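Local coordinates for minor fimbrium subunit Mfa5 (Porphyromonas gingivalis ATCC 33277, PDB 6TO1), which serves as an accessory subunit of the minor fimbriae, filamentous surface pili that mediate biofilm formation and adhesion to host cells and other oral bacteria, at residues A[276-280]-A[321-327]. Residues are numbered along the deposited sequence; the frame is centred on the assembly and turned at random.
Sequences NYVSN and VAGALVY. With CA (calcium ion), chain F.
Helix 274-277 ends at Tyr-277, and Val-278 turns extended (phi/psi -102/124) to form a single beta bridge of parallel pattern with Leu-325, CA-CA 4.9 Å. Leu-325 N donates to Tyr-277 O (3.0 Å) and Ser-279 N to Leu-325 O (2.9 Å). Before the bridge, 321-324 curls back against 276-280, with a CA-H...O contact from Ser-279 CA to Ala-322 O (3.4 Å); at 153/173 a CB on Gly-323 would jam against the preceding carbonyl and crowd Tyr-277 O and Ser-279 N. One water joins Asn-276 O (2.8 Å) to Ala-324 N (3.0 Å). Ser-279 OG (chi1 p) accepts a hydrogen bond from Tyr-327 N (3.1 Å). Tyr-277 CD1 packs on Ala-324 CB (3.8 Å). The CA-to-CB bond of Asn-280 points away from 321-327, and with chi1 t its OD1 binds calcium (2.8 Å), alongside Asn-281, Thr-284, Leu-286 and Asp-319. The bridge lies in the long calcium-binding excursion between central-sheet strands 227-234 and 357-362 of the von Willebrand factor A fold.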
ATOM      1  N   ASN A 276      41.577 -15.403  35.851  1.00 24.16           N
ATOM      2  CA  ASN A 276      40.923 -14.473  34.944  1.00 25.37           C
ATOM      3  C   ASN A 276      39.402 -14.664  34.943  1.00 26.80           C
ATOM      4  O   ASN A 276      38.656 -13.726  34.625  1.00 23.34           O
ATOM      5  CB  ASN A 276      41.434 -14.664  33.517  1.00 31.70           C
ATOM      6  CG  ASN A 276      42.826 -14.095  33.302  1.00 42.83           C
ATOM      7  OD1 ASN A 276      43.412 -13.489  34.192  1.00 39.54           O
ATOM      8  ND2 ASN A 276      43.350 -14.276  32.104  1.00 32.82           N
ATOM      9  N   TYR A 277      38.934 -15.871  35.263  1.00 22.87           N
ATOM     10  CA  TYR A 277      37.529 -16.245  35.111  1.00 18.46           C
ATOM     11  C   TYR A 277      36.750 -16.252  36.408  1.00 18.18           C
ATOM     12  O   TYR A 277      35.584 -15.860  36.416  1.00 22.78           O
ATOM     13  CB  TYR A 277      37.436 -17.639  34.506  1.00 15.78           C
ATOM     14  CG  TYR A 277      37.588 -17.634  33.023  1.00 21.33           C
ATOM     15  CD1 TYR A 277      36.473 -17.567  32.205  1.00 22.95           C
ATOM     16  CD2 TYR A 277      38.823 -17.689  32.434  1.00 18.34           C
ATOM     17  CE1 TYR A 277      36.590 -17.566  30.854  1.00 19.44           C
ATOM     18  CE2 TYR A 277      38.953 -17.695  31.040  1.00 19.06           C
ATOM     19  CZ  TYR A 277      37.835 -17.605  30.265  1.00 20.57           C
ATOM     20  OH  TYR A 277      37.911 -17.594  28.884  1.00 24.88           O
ATOM     21  N   VAL A 278      37.339 -16.730  37.502  1.00 19.24           N
ATOM     22  CA  VAL A 278      36.560 -17.139  38.663  1.00 18.26           C
ATOM     23  C   VAL A 278      36.619 -16.056  39.733  1.00 22.20           C
ATOM     24  O   VAL A 278      37.703 -15.692  40.201  1.00 23.41           O
ATOM     25  CB  VAL A 278      37.049 -18.480  39.222  1.00 21.10           C
ATOM     26  CG1 VAL A 278      36.201 -18.887  40.385  1.00 22.15           C
ATOM     27  CG2 VAL A 278      37.024 -19.543  38.148  1.00 21.29           C
ATOM     28  N   SER A 279      35.437 -15.590  40.143  1.00 20.22           N
ATOM     29  CA  SER A 279      35.243 -14.664  41.250  1.00 20.05           C
ATOM     30  C   SER A 279      36.227 -14.892  42.386  1.00 21.09           C
ATOM     31  O   SER A 279      36.146 -15.904  43.090  1.00 20.16           O
ATOM     32  CB  SER A 279      33.824 -14.807  41.799  1.00 21.48           C
ATOM     33  OG  SER A 279      33.607 -16.129  42.264  1.00 17.66           O
ATOM     34  N   ASN A 280      37.120 -13.925  42.589  1.00 24.63           N
ATOM     35  CA  ASN A 280      37.989 -13.935  43.760  1.00 25.88           C
ATOM     36  C   ASN A 280      38.478 -12.524  44.060  1.00 23.20           C
ATOM     37  O   ASN A 280      38.900 -11.814  43.146  1.00 23.67           O
ATOM     38  CB  ASN A 280      39.187 -14.828  43.545  1.00 25.37           C
ATOM     39  CG  ASN A 280      40.153 -14.775  44.731  1.00 33.66           C
ATOM     40  OD1 ASN A 280      39.731 -14.917  45.885  1.00 31.88           O
ATOM     41  ND2 ASN A 280      41.432 -14.515  44.454  1.00 35.42           N
ATOM     42  N   VAL A 321      32.839 -10.130  45.135  1.00 22.67           N
ATOM     43  CA  VAL A 321      33.083  -9.811  43.731  1.00 21.32           C
ATOM     44  C   VAL A 321      32.327 -10.810  42.855  1.00 22.20           C
ATOM     45  O   VAL A 321      31.810 -11.820  43.330  1.00 23.00           O
ATOM     46  CB  VAL A 321      34.588  -9.817  43.363  1.00 22.91           C
ATOM     47  CG1 VAL A 321      35.370  -8.796  44.206  1.00 26.10           C
ATOM     48  CG2 VAL A 321      35.188 -11.210  43.511  1.00 22.48           C
ATOM     49  N   ALA A 322      32.299 -10.525  41.556  1.00 24.53           N
ATOM     50  CA  ALA A 322      31.650 -11.403  40.581  1.00 21.45           C
ATOM     51  C   ALA A 322      32.694 -11.793  39.546  1.00 20.40           C
ATOM     52  O   ALA A 322      33.871 -11.897  39.885  1.00 22.90           O
ATOM     53  CB  ALA A 322      30.441 -10.722  39.956  1.00 21.70           C
ATOM     54  N   GLY A 323      32.307 -11.998  38.297  1.00 18.33           N
ATOM     55  CA  GLY A 323      33.240 -12.554  37.335  1.00 17.26           C
ATOM     56  C   GLY A 323      32.518 -13.314  36.232  1.00 17.81           C
ATOM     57  O   GLY A 323      31.310 -13.517  36.270  1.00 20.33           O
ATOM     58  N   ALA A 324      33.306 -13.735  35.233  1.00 18.17           N
ATOM     59  CA  ALA A 324      32.788 -14.604  34.172  1.00 14.94           C
ATOM     60  C   ALA A 324      32.185 -15.873  34.743  1.00 17.69           C
ATOM     61  O   ALA A 324      31.219 -16.412  34.183  1.00 18.83           O
ATOM     62  CB  ALA A 324      33.901 -14.948  33.188  1.00 19.24           C
ATOM     63  N   LEU A 325      32.726 -16.350  35.865  1.00 18.68           N
ATOM     64  CA  LEU A 325      32.126 -17.414  36.661  1.00 18.45           C
ATOM     65  C   LEU A 325      32.079 -16.937  38.104  1.00 17.38           C
ATOM     66  O   LEU A 325      33.061 -16.364  38.603  1.00 19.43           O
ATOM     67  CB  LEU A 325      32.908 -18.712  36.570  1.00 17.91           C
ATOM     68  CG  LEU A 325      32.860 -19.448  35.229  1.00 17.46           C
ATOM     69  CD1 LEU A 325      33.788 -20.656  35.342  1.00 22.58           C
ATOM     70  CD2 LEU A 325      31.456 -19.822  34.834  1.00 16.98           C
ATOM     71  N   VAL A 326      30.947 -17.154  38.773  1.00 17.12           N
ATOM     72  CA  VAL A 326      30.796 -16.782  40.178  1.00 16.24           C
ATOM     73  C   VAL A 326      30.567 -18.050  40.992  1.00 18.76           C
ATOM     74  O   VAL A 326      29.525 -18.713  40.887  1.00 18.66           O
ATOM     75  CB  VAL A 326      29.670 -15.774  40.395  1.00 17.91           C
ATOM     76  CG1 VAL A 326      29.678 -15.283  41.883  1.00 17.62           C
ATOM     77  CG2 VAL A 326      29.821 -14.583  39.489  1.00 18.99           C
ATOM     78  N   TYR A 327      31.541 -18.378  41.822  1.00 20.57           N
ATOM     79  CA  TYR A 327      31.482 -19.565  42.657  1.00 16.81           C
ATOM     80  C   TYR A 327      30.288 -19.526  43.598  1.00 17.40           C
ATOM     81  O   TYR A 327      29.987 -18.489  44.189  1.00 19.76           O
ATOM     82  CB  TYR A 327      32.802 -19.643  43.441  1.00 19.18           C
ATOM     83  CG  TYR A 327      32.947 -20.797  44.375  1.00 17.85           C
ATOM     84  CD1 TYR A 327      32.685 -22.089  43.966  1.00 19.46           C
ATOM     85  CD2 TYR A 327      33.388 -20.586  45.689  1.00 22.31           C
ATOM     86  CE1 TYR A 327      32.827 -23.157  44.855  1.00 25.78           C
ATOM     87  CE2 TYR A 327      33.537 -21.632  46.566  1.00 26.18           C
ATOM     88  CZ  TYR A 327      33.259 -22.913  46.141  1.00 28.49           C
ATOM     89  OH  TYR A 327      33.420 -23.942  47.033  1.00 30.92           O
TER
HETATM   90 CA    CA F1105      40.184 -13.608  48.302  1.00 38.35          CA
HETATM   91  O   HOH W   1      36.137 -12.668  35.040  1.00 23.45           O
HETATM   92  O   HOH W   2      37.254 -11.880  40.325  1.00 26.40           O